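Local coordinates for 336aa long hypothetical dTDP-glucose 4,6-dehydratase (Pyrococcus horikoshii, PDB 2HUN), which binds NAD in a Rossmann-type domain and probably acts as a dTDP-glucose 4,6-dehydratase, at residues Y22-H27 with P54-V59; V88-S91 with E96-L99; G164-Y169 with G234-I239; W217-D222 with K305-W310; E252-I257 with E266-V271. All coordinates share one frame; numbering follows the deposited sequence.

Interaction 1. Residues Y22-H27 with P54-V59; sequences YILEKH and PRYTFV
Arg55 reaches from just before strand 56-60 to the C-terminal end of helix 14-26, the first helix of the NAD-binding Rossmann fold, and grips the carbonyl oxygen of Leu24. Both terminal nitrogens share that one oxygen. Arg55 NH1 lies 3.0 Å from Leu24 O, in the carbonyl plane and on a lone pair, although the N-H points well off the straight line at 138°; the second bond, from Arg55 NH2 to Leu24 O, is weak at 3.1 Å. The oxygen sits somewhat out of the guanidinium plane, tilted by 20°. A bend at chi3 (-59°) turns the far end of the arginine back over the leucine, and the two side chains run antiparallel alongside one another. Leu24 CD2 thus lies over the centre of one guanidinium face, 4.1 Å above it, and CB of the same leucine is close to NH2. Arg55 NH1 also makes a weak hydrogen bond to Pro28 O, so the arginine reaches two carbonyl oxygens where the helix gives way to loop. Deeper in, Leu24 meets strand 31-36 through Val32 and lies roughly perpendicular to Tyr56. Tyr56 has CG anti to its backbone N, its hydroxyl bonded to Asn34; the touch itself is made higher up, Leu24 CD1 lying 4.1 Å from Tyr56 CB.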
# COMPACT_ATOMS: atom_id res chain seq x y z
N TYR A 22 26.00 -0.17 -15.80
CA TYR A 22 26.67 -1.16 -14.95
C TYR A 22 26.40 -2.58 -15.46
O TYR A 22 27.32 -3.36 -15.69
CB TYR A 22 26.17 -1.02 -13.52
CG TYR A 22 26.72 -2.06 -12.57
CD1 TYR A 22 27.92 -1.86 -11.90
CD2 TYR A 22 26.02 -3.26 -12.34
CE1 TYR A 22 28.42 -2.82 -11.01
CE2 TYR A 22 26.51 -4.22 -11.46
CZ TYR A 22 27.71 -3.99 -10.80
OH TYR A 22 28.20 -4.94 -9.94
N ILE A 23 25.13 -2.90 -15.64
CA ILE A 23 24.74 -4.23 -16.10
C ILE A 23 25.38 -4.64 -17.43
O ILE A 23 25.93 -5.74 -17.53
CB ILE A 23 23.20 -4.33 -16.21
CG1 ILE A 23 22.61 -4.69 -14.84
CG2 ILE A 23 22.79 -5.34 -17.28
CD1 ILE A 23 23.30 -5.87 -14.16
N LEU A 24 25.31 -3.78 -18.43
CA LEU A 24 25.89 -4.10 -19.73
C LEU A 24 27.41 -4.19 -19.66
O LEU A 24 28.04 -4.91 -20.43
CB LEU A 24 25.48 -3.05 -20.78
CG LEU A 24 23.99 -3.06 -21.14
CD1 LEU A 24 23.68 -1.93 -22.11
CD2 LEU A 24 23.63 -4.41 -21.74
N GLU A 25 28.01 -3.45 -18.73
CA GLU A 25 29.45 -3.47 -18.58
C GLU A 25 29.93 -4.74 -17.89
O GLU A 25 30.93 -5.32 -18.29
CB GLU A 25 29.90 -2.25 -17.79
CG GLU A 25 31.40 -2.06 -17.75
CD GLU A 25 31.78 -0.67 -17.27
OE1 GLU A 25 31.26 0.32 -17.84
OE2 GLU A 25 32.61 -0.57 -16.34
N LYS A 26 29.20 -5.18 -16.87
CA LYS A 26 29.58 -6.38 -16.12
C LYS A 26 29.15 -7.70 -16.74
O LYS A 26 29.73 -8.75 -16.45
CB LYS A 26 29.03 -6.31 -14.70
CG LYS A 26 29.97 -5.66 -13.69
CD LYS A 26 30.34 -4.24 -14.10
CE LYS A 26 31.41 -3.68 -13.17
NZ LYS A 26 32.63 -4.53 -13.21
N HIS A 27 28.13 -7.67 -17.60
CA HIS A 27 27.63 -8.89 -18.22
C HIS A 27 27.63 -8.80 -19.74
O HIS A 27 26.64 -8.41 -20.35
CB HIS A 27 26.22 -9.17 -17.71
CG HIS A 27 26.14 -9.35 -16.22
ND1 HIS A 27 26.65 -10.46 -15.58
CD2 HIS A 27 25.63 -8.56 -15.25
CE1 HIS A 27 26.45 -10.34 -14.28
NE2 HIS A 27 25.84 -9.20 -14.06
N PRO A 54 24.35 -3.13 -29.68
CA PRO A 54 23.37 -4.15 -30.07
C PRO A 54 22.60 -4.83 -28.92
O PRO A 54 21.48 -5.30 -29.11
CB PRO A 54 24.20 -5.15 -30.88
CG PRO A 54 25.56 -5.03 -30.26
CD PRO A 54 25.70 -3.53 -30.11
N ARG A 55 23.20 -4.87 -27.74
CA ARG A 55 22.56 -5.50 -26.60
C ARG A 55 21.53 -4.60 -25.92
O ARG A 55 20.83 -5.03 -25.00
CB ARG A 55 23.61 -5.92 -25.57
CG ARG A 55 24.63 -6.91 -26.09
CD ARG A 55 25.70 -7.11 -25.04
NE ARG A 55 26.35 -5.84 -24.73
CZ ARG A 55 27.09 -5.62 -23.65
NH1 ARG A 55 27.28 -6.58 -22.77
NH2 ARG A 55 27.64 -4.42 -23.46
N TYR A 56 21.44 -3.35 -26.38
CA TYR A 56 20.51 -2.38 -25.80
C TYR A 56 19.39 -1.98 -26.76
O TYR A 56 19.61 -1.79 -27.94
CB TYR A 56 21.29 -1.13 -25.36
CG TYR A 56 20.42 0.00 -24.84
CD1 TYR A 56 20.03 0.06 -23.50
CD2 TYR A 56 19.98 1.01 -25.70
CE1 TYR A 56 19.22 1.10 -23.04
CE2 TYR A 56 19.17 2.04 -25.25
CZ TYR A 56 18.80 2.08 -23.92
OH TYR A 56 18.00 3.12 -23.48
N THR A 57 18.17 -1.87 -26.23
CA THR A 57 17.02 -1.48 -27.03
C THR A 57 16.17 -0.53 -26.20
O THR A 57 15.85 -0.84 -25.05
CB THR A 57 16.12 -2.68 -27.40
OG1 THR A 57 16.92 -3.73 -27.94
CG2 THR A 57 15.08 -2.27 -28.43
N PHE A 58 15.82 0.62 -26.76
CA PHE A 58 15.00 1.58 -26.05
C PHE A 58 13.57 1.58 -26.57
O PHE A 58 13.33 1.65 -27.78
CB PHE A 58 15.56 3.00 -26.15
CG PHE A 58 14.61 4.05 -25.66
CD1 PHE A 58 14.07 3.99 -24.38
CD2 PHE A 58 14.22 5.10 -26.49
CE1 PHE A 58 13.17 4.94 -23.93
CE2 PHE A 58 13.32 6.07 -26.05
CZ PHE A 58 12.79 5.99 -24.77
N VAL A 59 12.62 1.50 -25.64
CA VAL A 59 11.22 1.52 -25.99
C VAL A 59 10.53 2.64 -25.24
O VAL A 59 10.43 2.63 -24.00
CB VAL A 59 10.52 0.18 -25.62
CG1 VAL A 59 9.03 0.27 -25.94
CG2 VAL A 59 11.15 -0.97 -26.41

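Interaction 2. Residues V88-S91 with E96-L99; sequences VDRS and EIFL
This is a CH-pi contact between two consecutive helices, 88-93 and 96-116, beside the NAD site of the Rossmann domain: Phe98 of the longer helix lays one face of its ring against Ser91 of the short one. Ser91 CB stands over the centre of the Phe98 ring, 3.3 Å from the centroid and only 5° off the normal, so that it sits almost exactly on the ring axis. Chi1 of 74° turns the serine hydroxyl to Val88 O of its own helix, to which it donates in the carbonyl plane and on a lone pair, while CB, set by the backbone, meets the ring. Arg90 borders the ring through its CB, 4.0 Å from Phe98 CZ. The Arg90 guanidinium makes a salt bridge with Glu85, and Arg90 NH2 lies 4.3 Å from Ile97 CD1. Helix 150-168 adds Tyr151, an NAD-binding residue, which touches both Ser91 and Phe98. No hydrogen bond joins the two segments, so the helix pair is held here by dispersion and the weak polarity of C-H groups facing pi electrons, while the serine hydroxyl is satisfied locally and the arginine's charge is met by Glu85.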
# COMPACT_ATOMS: atom_id res chain seq x y z
N VAL A 88 8.03 14.82 -4.46
CA VAL A 88 7.14 15.05 -3.34
C VAL A 88 6.18 16.23 -3.49
O VAL A 88 4.97 16.03 -3.55
CB VAL A 88 7.93 15.20 -2.02
CG1 VAL A 88 6.97 15.39 -0.86
CG2 VAL A 88 8.79 13.97 -1.79
N ASP A 89 6.70 17.46 -3.55
CA ASP A 89 5.82 18.62 -3.68
C ASP A 89 4.85 18.48 -4.84
O ASP A 89 3.70 18.91 -4.76
CB ASP A 89 6.63 19.91 -3.83
CG ASP A 89 7.34 20.28 -2.55
OD1 ASP A 89 6.79 20.02 -1.46
OD2 ASP A 89 8.45 20.85 -2.63
N ARG A 90 5.31 17.88 -5.93
CA ARG A 90 4.45 17.67 -7.08
C ARG A 90 3.35 16.66 -6.74
O ARG A 90 2.24 16.74 -7.27
CB ARG A 90 5.27 17.18 -8.28
CG ARG A 90 5.82 18.31 -9.15
CD ARG A 90 6.93 17.85 -10.09
NE ARG A 90 6.60 16.65 -10.84
CZ ARG A 90 5.92 16.68 -11.98
NH1 ARG A 90 5.52 17.84 -12.47
NH2 ARG A 90 5.65 15.55 -12.62
N SER A 91 3.65 15.71 -5.84
CA SER A 91 2.66 14.70 -5.46
C SER A 91 1.57 15.30 -4.58
O SER A 91 0.44 14.83 -4.57
CB SER A 91 3.34 13.51 -4.74
OG SER A 91 3.74 13.81 -3.42
N GLU A 96 -2.74 12.58 -8.75
CA GLU A 96 -3.18 11.72 -9.84
C GLU A 96 -1.99 11.15 -10.59
O GLU A 96 -1.93 9.96 -10.89
CB GLU A 96 -4.05 12.49 -10.83
CG GLU A 96 -5.15 13.30 -10.19
CD GLU A 96 -4.74 14.75 -9.96
OE1 GLU A 96 -3.80 15.00 -9.17
OE2 GLU A 96 -5.35 15.63 -10.59
N ILE A 97 -1.04 12.02 -10.89
CA ILE A 97 0.17 11.63 -11.61
C ILE A 97 0.86 10.47 -10.90
O ILE A 97 1.37 9.55 -11.54
CB ILE A 97 1.14 12.84 -11.71
CG1 ILE A 97 0.48 13.97 -12.50
CG2 ILE A 97 2.43 12.42 -12.36
CD1 ILE A 97 1.33 15.22 -12.63
N PHE A 98 0.86 10.50 -9.58
CA PHE A 98 1.54 9.44 -8.83
C PHE A 98 0.75 8.14 -8.73
O PHE A 98 1.33 7.06 -8.80
CB PHE A 98 1.95 10.00 -7.47
CG PHE A 98 2.90 11.16 -7.58
CD1 PHE A 98 2.48 12.37 -8.12
CD2 PHE A 98 4.24 11.02 -7.23
CE1 PHE A 98 3.38 13.42 -8.31
CE2 PHE A 98 5.13 12.06 -7.41
CZ PHE A 98 4.70 13.26 -7.96
N LEU A 99 -0.57 8.25 -8.59
CA LEU A 99 -1.42 7.06 -8.53
C LEU A 99 -1.25 6.29 -9.84
O LEU A 99 -1.10 5.07 -9.85
CB LEU A 99 -2.89 7.45 -8.38
CG LEU A 99 -3.91 6.31 -8.42
CD1 LEU A 99 -3.89 5.56 -7.10
CD2 LEU A 99 -5.30 6.87 -8.69

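Interaction 3. Residues G164-Y169 with G234-I239; sequences GWTRTY and GESREI
Thr166, near the end of helix 150-168, packs against the type II turn Glu235-Glu238, which links helix 220-233 to strand 239-242 in the Rossmann-like part of the fold. The close-packed side is the threonine methyl. Thr166 has CG2 anti to the backbone N, and this branch wedges between Ser236 and Arg237, 3.4 Å from Ser236 OG and equally 3.4 Å from Arg237 CG. Neither hydroxyl depends on the other: Thr166 OG1 bonds back to Val162 O within its helix, and Ser236 OG bonds to Leu171 and Ala173, tying the turn to strand 172-182. The outer side is looser and hydrated. There Arg167 and Arg237 run extended from CG to NE and lie across one another, their guanidinium planes 50° apart. Arg237 CD sits over the centre of the Arg167 guanidinium, 4.1 Å above it, while Arg167 CG comes over the rim of the Arg237 group. Arg167 NH1 and Arg237 NH1 approach to 3.8 Å, which may be unfavourable and which the two bound waters probably help to screen. One water accepts from Arg237 NE and donates to Thr166 O. Arg167 NE, buried here, has no partner in the model. At the other end of the same guanidinium, Arg167 NH2 donates a hydrogen bond of 2.7 Å to the oxygen of a second water, which in turn donates to Arg237 O.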
# COMPACT_ATOMS: atom_id res chain seq x y z
N GLY A 164 1.05 -9.06 -2.72
CA GLY A 164 -0.16 -9.83 -2.96
C GLY A 164 -0.15 -10.67 -4.22
O GLY A 164 -0.48 -11.85 -4.19
N TRP A 165 0.22 -10.05 -5.34
CA TRP A 165 0.28 -10.74 -6.62
C TRP A 165 1.30 -11.88 -6.60
O TRP A 165 1.07 -12.95 -7.16
CB TRP A 165 0.62 -9.75 -7.74
CG TRP A 165 -0.57 -9.29 -8.55
CD1 TRP A 165 -0.82 -9.56 -9.86
CD2 TRP A 165 -1.65 -8.45 -8.10
NE1 TRP A 165 -1.98 -8.94 -10.27
CE2 TRP A 165 -2.51 -8.25 -9.20
CE3 TRP A 165 -1.98 -7.85 -6.87
CZ2 TRP A 165 -3.67 -7.47 -9.12
CZ3 TRP A 165 -3.13 -7.08 -6.79
CH2 TRP A 165 -3.97 -6.90 -7.92
N THR A 166 2.43 -11.64 -5.94
CA THR A 166 3.48 -12.64 -5.85
C THR A 166 2.97 -13.95 -5.23
O THR A 166 3.27 -15.03 -5.72
CB THR A 166 4.67 -12.11 -5.01
OG1 THR A 166 5.29 -11.02 -5.71
CG2 THR A 166 5.70 -13.20 -4.77
N ARG A 167 2.20 -13.83 -4.14
CA ARG A 167 1.65 -14.99 -3.45
C ARG A 167 0.45 -15.57 -4.19
O ARG A 167 0.28 -16.78 -4.25
CB ARG A 167 1.27 -14.61 -2.02
CG ARG A 167 2.49 -14.38 -1.13
CD ARG A 167 2.16 -13.58 0.13
NE ARG A 167 3.36 -13.42 0.96
CZ ARG A 167 3.86 -14.38 1.74
NH1 ARG A 167 3.26 -15.56 1.80
NH2 ARG A 167 4.96 -14.15 2.44
N THR A 168 -0.37 -14.70 -4.76
CA THR A 168 -1.55 -15.15 -5.48
C THR A 168 -1.19 -15.99 -6.71
O THR A 168 -1.76 -17.06 -6.91
CB THR A 168 -2.41 -13.97 -5.95
OG1 THR A 168 -2.89 -13.25 -4.82
CG2 THR A 168 -3.59 -14.47 -6.77
N TYR A 169 -0.25 -15.51 -7.51
CA TYR A 169 0.14 -16.19 -8.74
C TYR A 169 1.51 -16.85 -8.72
O TYR A 169 2.07 -17.17 -9.77
CB TYR A 169 0.05 -15.19 -9.89
CG TYR A 169 -1.31 -14.53 -9.98
CD1 TYR A 169 -2.42 -15.24 -10.43
CD2 TYR A 169 -1.50 -13.21 -9.59
CE1 TYR A 169 -3.68 -14.66 -10.47
CE2 TYR A 169 -2.76 -12.61 -9.63
CZ TYR A 169 -3.85 -13.34 -10.07
OH TYR A 169 -5.10 -12.77 -10.10
N GLY A 234 18.10 -12.85 -4.56
CA GLY A 234 17.01 -12.52 -3.66
C GLY A 234 15.88 -13.54 -3.69
O GLY A 234 15.54 -14.08 -4.75
N GLU A 235 15.27 -13.78 -2.54
CA GLU A 235 14.17 -14.74 -2.44
C GLU A 235 12.84 -14.08 -2.74
O GLU A 235 12.61 -12.92 -2.38
CB GLU A 235 14.16 -15.35 -1.04
CG GLU A 235 15.55 -15.76 -0.57
CD GLU A 235 15.55 -16.35 0.83
OE1 GLU A 235 14.93 -15.76 1.74
OE2 GLU A 235 16.19 -17.41 1.01
N SER A 236 11.95 -14.82 -3.40
CA SER A 236 10.64 -14.30 -3.75
C SER A 236 9.82 -14.00 -2.50
O SER A 236 10.00 -14.66 -1.48
CB SER A 236 9.90 -15.30 -4.64
OG SER A 236 8.68 -14.76 -5.12
N ARG A 237 8.93 -13.02 -2.59
CA ARG A 237 8.07 -12.64 -1.48
C ARG A 237 8.82 -11.88 -0.38
O ARG A 237 8.24 -11.56 0.66
CB ARG A 237 7.41 -13.88 -0.86
CG ARG A 237 6.74 -14.77 -1.89
CD ARG A 237 6.09 -16.02 -1.29
NE ARG A 237 5.37 -16.76 -2.33
CZ ARG A 237 4.48 -17.72 -2.10
NH1 ARG A 237 4.18 -18.06 -0.85
NH2 ARG A 237 3.87 -18.32 -3.11
N GLU A 238 10.09 -11.57 -0.61
CA GLU A 238 10.89 -10.87 0.40
C GLU A 238 11.22 -9.41 0.06
O GLU A 238 11.47 -9.07 -1.10
CB GLU A 238 12.22 -11.60 0.64
CG GLU A 238 12.11 -13.00 1.21
CD GLU A 238 11.50 -13.04 2.60
OE1 GLU A 238 11.47 -11.98 3.27
OE2 GLU A 238 11.06 -14.12 3.03
N ILE A 239 11.24 -8.57 1.08
CA ILE A 239 11.59 -7.17 0.92
C ILE A 239 13.02 -7.01 1.44
O ILE A 239 13.40 -7.63 2.45
CB ILE A 239 10.64 -6.25 1.73
CG1 ILE A 239 9.20 -6.41 1.24
CG2 ILE A 239 11.09 -4.79 1.58
CD1 ILE A 239 8.21 -5.50 1.95
O HOH W 1 5.79 -17.04 -5.08
O HOH W 2 7.24 -12.75 2.60

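Interaction 4. Residues W217-D222 with K305-W310; sequences WLYVED and KKTIDW
Tyr219 points its ring from the end of strand 215-219 at Lys306 and Thr307 on helix 300-313. With CG anti to the backbone N (chi1 -173°), the ring extends toward the helix and meets Thr307 edge-on: Thr307 OG1 lies near the ring plane, 3.5 Å from Tyr219 CE1. Lys306 runs nearly square to the tyrosine, its CE 3.6 Å from Tyr219 OH, so aliphatic carbon rather than the ammonium touches the hydroxyl. Bends late in the lysine chain carry NZ on toward Glu221, where Lys306 NZ and Glu221 OE1 remain 4.1 Å apart, too far for a salt bridge, though the opposite charges probably attract. The next shell fixes these groups. Thr307 OG1 is hydrogen-bonded to Gly303 O in its own helix, and Glu221 OE2 binds both Tyr298 OH and Arg225, so OE2 is held by other partners and the lysine faces OE1 at longer range. Tyr298 also brings its ring against that of Tyr219, the planes about 80° apart. Tyr219 occupies the N-cap position of helix 220-233, where the strand turns directly into the helix. Helix 300-313 packs beside this strand-to-helix junction, with Thr307 also touching Tyr182 of the adjoining strand 172-182 and Ile196 of helix 191-200.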
# COMPACT_ATOMS: atom_id res chain seq x y z
N TRP A 217 23.07 8.40 3.05
CA TRP A 217 23.51 8.59 1.68
C TRP A 217 24.14 7.32 1.14
O TRP A 217 25.07 6.77 1.73
CB TRP A 217 24.47 9.78 1.59
CG TRP A 217 23.79 11.06 1.94
CD1 TRP A 217 23.74 11.67 3.17
CD2 TRP A 217 22.95 11.84 1.08
NE1 TRP A 217 22.92 12.77 3.12
CE2 TRP A 217 22.42 12.90 1.85
CE3 TRP A 217 22.58 11.75 -0.27
CZ2 TRP A 217 21.55 13.86 1.32
CZ3 TRP A 217 21.71 12.70 -0.80
CH2 TRP A 217 21.21 13.74 -0.00
N LEU A 218 23.61 6.86 0.01
CA LEU A 218 24.10 5.65 -0.63
C LEU A 218 24.61 5.93 -2.04
O LEU A 218 23.85 6.41 -2.89
CB LEU A 218 22.95 4.63 -0.69
CG LEU A 218 23.13 3.29 -1.39
CD1 LEU A 218 24.10 2.43 -0.60
CD2 LEU A 218 21.78 2.59 -1.51
N TYR A 219 25.88 5.62 -2.30
CA TYR A 219 26.43 5.84 -3.64
C TYR A 219 25.61 5.00 -4.62
O TYR A 219 25.38 3.82 -4.39
CB TYR A 219 27.90 5.42 -3.70
CG TYR A 219 28.57 5.80 -5.02
CD1 TYR A 219 28.57 7.12 -5.46
CD2 TYR A 219 29.15 4.83 -5.84
CE1 TYR A 219 29.13 7.47 -6.69
CE2 TYR A 219 29.72 5.17 -7.06
CZ TYR A 219 29.70 6.49 -7.49
OH TYR A 219 30.22 6.83 -8.71
N VAL A 220 25.15 5.62 -5.70
CA VAL A 220 24.31 4.92 -6.67
C VAL A 220 24.85 3.58 -7.15
O VAL A 220 24.09 2.62 -7.28
CB VAL A 220 23.98 5.83 -7.89
CG1 VAL A 220 25.23 6.08 -8.73
CG2 VAL A 220 22.87 5.18 -8.72
N GLU A 221 26.15 3.49 -7.42
CA GLU A 221 26.68 2.21 -7.89
C GLU A 221 26.47 1.11 -6.84
O GLU A 221 26.25 -0.06 -7.19
CB GLU A 221 28.18 2.32 -8.23
CG GLU A 221 28.70 1.12 -9.02
CD GLU A 221 30.21 1.11 -9.16
OE1 GLU A 221 30.77 2.14 -9.59
OE2 GLU A 221 30.84 0.08 -8.84
N ASP A 222 26.54 1.48 -5.56
CA ASP A 222 26.34 0.51 -4.48
C ASP A 222 24.88 0.07 -4.46
O ASP A 222 24.58 -1.09 -4.15
CB ASP A 222 26.71 1.11 -3.12
CG ASP A 222 28.16 0.87 -2.76
OD1 ASP A 222 28.70 -0.19 -3.13
OD2 ASP A 222 28.76 1.74 -2.09
N LYS A 305 33.95 11.68 -3.73
CA LYS A 305 35.12 11.97 -4.55
C LYS A 305 34.83 11.57 -6.00
O LYS A 305 35.13 12.31 -6.93
CB LYS A 305 36.33 11.20 -4.02
CG LYS A 305 37.64 11.47 -4.73
CD LYS A 305 38.27 12.78 -4.28
CE LYS A 305 39.67 12.57 -3.71
NZ LYS A 305 39.68 11.81 -2.41
N LYS A 306 34.25 10.38 -6.18
CA LYS A 306 33.93 9.90 -7.52
C LYS A 306 32.84 10.78 -8.13
O LYS A 306 32.82 11.00 -9.34
CB LYS A 306 33.45 8.44 -7.48
CG LYS A 306 34.53 7.45 -7.09
CD LYS A 306 34.09 6.01 -7.32
CE LYS A 306 33.67 5.78 -8.76
NZ LYS A 306 34.12 4.47 -9.28
N THR A 307 31.95 11.27 -7.29
CA THR A 307 30.86 12.12 -7.74
C THR A 307 31.39 13.50 -8.12
O THR A 307 30.94 14.11 -9.10
CB THR A 307 29.78 12.25 -6.64
OG1 THR A 307 29.27 10.94 -6.33
CG2 THR A 307 28.63 13.13 -7.12
N ILE A 308 32.37 14.00 -7.36
CA ILE A 308 32.98 15.29 -7.65
C ILE A 308 33.68 15.21 -9.01
O ILE A 308 33.45 16.05 -9.88
CB ILE A 308 34.02 15.67 -6.57
CG1 ILE A 308 33.31 15.98 -5.25
CG2 ILE A 308 34.86 16.87 -7.04
CD1 ILE A 308 34.23 16.11 -4.05
N ASP A 309 34.51 14.19 -9.19
CA ASP A 309 35.23 14.00 -10.45
C ASP A 309 34.29 13.92 -11.64
O ASP A 309 34.54 14.54 -12.67
CB ASP A 309 36.07 12.72 -10.40
CG ASP A 309 37.16 12.77 -9.35
OD1 ASP A 309 37.27 13.80 -8.65
OD2 ASP A 309 37.91 11.78 -9.22
N TRP A 310 33.20 13.16 -11.51
CA TRP A 310 32.25 13.01 -12.61
C TRP A 310 31.62 14.33 -13.05
O TRP A 310 31.56 14.62 -14.25
CB TRP A 310 31.13 12.03 -12.24
CG TRP A 310 30.30 11.64 -13.43
CD1 TRP A 310 30.55 10.61 -14.29
CD2 TRP A 310 29.12 12.30 -13.92
NE1 TRP A 310 29.60 10.59 -15.29
CE2 TRP A 310 28.72 11.62 -15.09
CE3 TRP A 310 28.38 13.40 -13.49
CZ2 TRP A 310 27.60 12.01 -15.84
CZ3 TRP A 310 27.26 13.79 -14.23
CH2 TRP A 310 26.89 13.09 -15.39

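Interaction 5. Residues E252-I257 with E266-V271; sequences EVVKII and ELIELV
Ile268 carries CG1 anti to its carbonyl carbon (chi1 -61°) and continues fully extended through chi2, -179°, sending CD1 out toward helix 250-260. From the helix, Val254 answers with CG1, the branch that lies anti to the backbone N at chi1 169°. The two side chains overlap flank to flank, pointing opposite ways, with Val254 CG1 resting 4.0 Å from Ile268 CG1 and slightly farther from its terminal methyl. Lys255 lies athwart the isoleucine and contributes only the base of its chain, Lys255 CG to Ile268 CD1 at 3.9 Å. Beyond CG the lysine runs straight on. This is a helix laid against a small two-stranded parallel sheet, strands 205-208 and 268-271, set apart from the large NAD-binding sheet. Val254 also touches Ile205 and Ile268 touches Ile207, so the neighbouring strand shares in the same apolar layer. Thr195 of helix 191-200 meets Val254 as well.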
# COMPACT_ATOMS: atom_id res chain seq x y z
N GLU A 252 27.03 18.54 7.18
CA GLU A 252 28.08 17.52 7.17
C GLU A 252 28.45 17.15 5.75
O GLU A 252 29.63 17.02 5.42
CB GLU A 252 27.61 16.26 7.90
CG GLU A 252 27.80 16.28 9.41
CD GLU A 252 27.29 15.01 10.06
OE1 GLU A 252 26.08 14.73 9.95
OE2 GLU A 252 28.11 14.29 10.68
N VAL A 253 27.43 16.97 4.91
CA VAL A 253 27.64 16.61 3.52
C VAL A 253 28.43 17.72 2.83
O VAL A 253 29.44 17.46 2.18
CB VAL A 253 26.29 16.40 2.79
CG1 VAL A 253 26.53 16.17 1.30
CG2 VAL A 253 25.57 15.20 3.39
N VAL A 254 27.98 18.96 3.00
CA VAL A 254 28.65 20.10 2.40
C VAL A 254 30.10 20.24 2.85
O VAL A 254 30.99 20.45 2.02
CB VAL A 254 27.88 21.41 2.70
CG1 VAL A 254 28.72 22.61 2.30
CG2 VAL A 254 26.56 21.41 1.94
N LYS A 255 30.36 20.12 4.15
CA LYS A 255 31.73 20.23 4.65
C LYS A 255 32.65 19.21 4.01
O LYS A 255 33.81 19.50 3.71
CB LYS A 255 31.77 20.06 6.17
CG LYS A 255 31.47 21.33 6.97
CD LYS A 255 31.58 21.07 8.47
CE LYS A 255 31.03 22.23 9.28
NZ LYS A 255 31.11 21.97 10.75
N ILE A 256 32.15 17.99 3.80
CA ILE A 256 32.96 16.94 3.20
C ILE A 256 33.19 17.18 1.71
O ILE A 256 34.28 16.94 1.20
CB ILE A 256 32.29 15.55 3.44
CG1 ILE A 256 32.40 15.19 4.92
CG2 ILE A 256 32.95 14.49 2.57
CD1 ILE A 256 31.69 13.91 5.31
N ILE A 257 32.17 17.67 1.02
CA ILE A 257 32.29 17.96 -0.41
C ILE A 257 33.37 19.02 -0.64
O ILE A 257 34.21 18.89 -1.53
CB ILE A 257 30.95 18.47 -0.99
CG1 ILE A 257 29.94 17.32 -1.06
CG2 ILE A 257 31.18 19.07 -2.38
CD1 ILE A 257 28.57 17.73 -1.55
N GLU A 266 34.76 28.63 3.50
CA GLU A 266 34.31 30.03 3.38
C GLU A 266 33.01 30.18 2.61
O GLU A 266 32.27 31.15 2.80
CB GLU A 266 35.37 30.87 2.66
CG GLU A 266 36.82 30.67 3.12
CD GLU A 266 37.07 31.15 4.54
OE1 GLU A 266 36.42 30.61 5.46
OE2 GLU A 266 37.92 32.05 4.72
N LEU A 267 32.74 29.23 1.73
CA LEU A 267 31.54 29.24 0.89
C LEU A 267 30.26 28.93 1.65
O LEU A 267 29.16 29.20 1.16
CB LEU A 267 31.70 28.24 -0.25
CG LEU A 267 32.69 28.61 -1.35
CD1 LEU A 267 32.87 27.43 -2.30
CD2 LEU A 267 32.18 29.83 -2.10
N ILE A 268 30.40 28.37 2.85
CA ILE A 268 29.22 28.04 3.65
C ILE A 268 28.56 29.30 4.20
O ILE A 268 29.19 30.08 4.92
CB ILE A 268 29.57 27.10 4.83
CG1 ILE A 268 30.13 25.78 4.30
CG2 ILE A 268 28.32 26.81 5.63
CD1 ILE A 268 30.48 24.78 5.39
N GLU A 269 27.29 29.48 3.85
CA GLU A 269 26.52 30.64 4.30
C GLU A 269 25.29 30.16 5.05
O GLU A 269 24.27 29.80 4.45
CB GLU A 269 26.10 31.49 3.09
CG GLU A 269 25.24 32.69 3.44
CD GLU A 269 26.04 33.96 3.68
OE1 GLU A 269 27.24 33.99 3.32
OE2 GLU A 269 25.47 34.93 4.21
N LEU A 270 25.40 30.14 6.37
CA LEU A 270 24.22 29.71 7.11
C LEU A 270 23.18 30.83 7.20
O LEU A 270 23.43 31.91 7.72
CB LEU A 270 24.66 29.29 8.51
CG LEU A 270 26.09 28.74 8.56
CD1 LEU A 270 26.60 28.54 9.99
CD2 LEU A 270 26.22 27.37 7.88
N VAL A 271 21.98 30.55 6.64
CA VAL A 271 20.89 31.52 6.69
C VAL A 271 19.81 31.11 7.70
O VAL A 271 19.97 30.18 8.48
CB VAL A 271 20.27 31.62 5.29
CG1 VAL A 271 21.26 32.28 4.33
CG2 VAL A 271 19.93 30.24 4.78

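Interactions 1 and 4 both reach the large sheet and touch each other, Tyr22 CD1 packing 4.2 Å from Glu221 CG. Interaction 4 in turn meets interaction 5, where Trp217 lies against Val253 and Ile308 against Ile257, although interaction 5 belongs to the small parallel sheet. Interaction 3 lies on helix 150-168 and interaction 2 packs against it; both touch the second subunit. Interaction 4 lies nearest the chain centre, while 3 and 5 are the most peripheral, each with a single buried residue among those that touch. The chemistry varies too: side-chain-to-carbonyl bonds in 1, an aromatic face near the NAD site in 2, water bridges in 3, an aromatic edge and distant charges in 4, purely apolar contacts in 5.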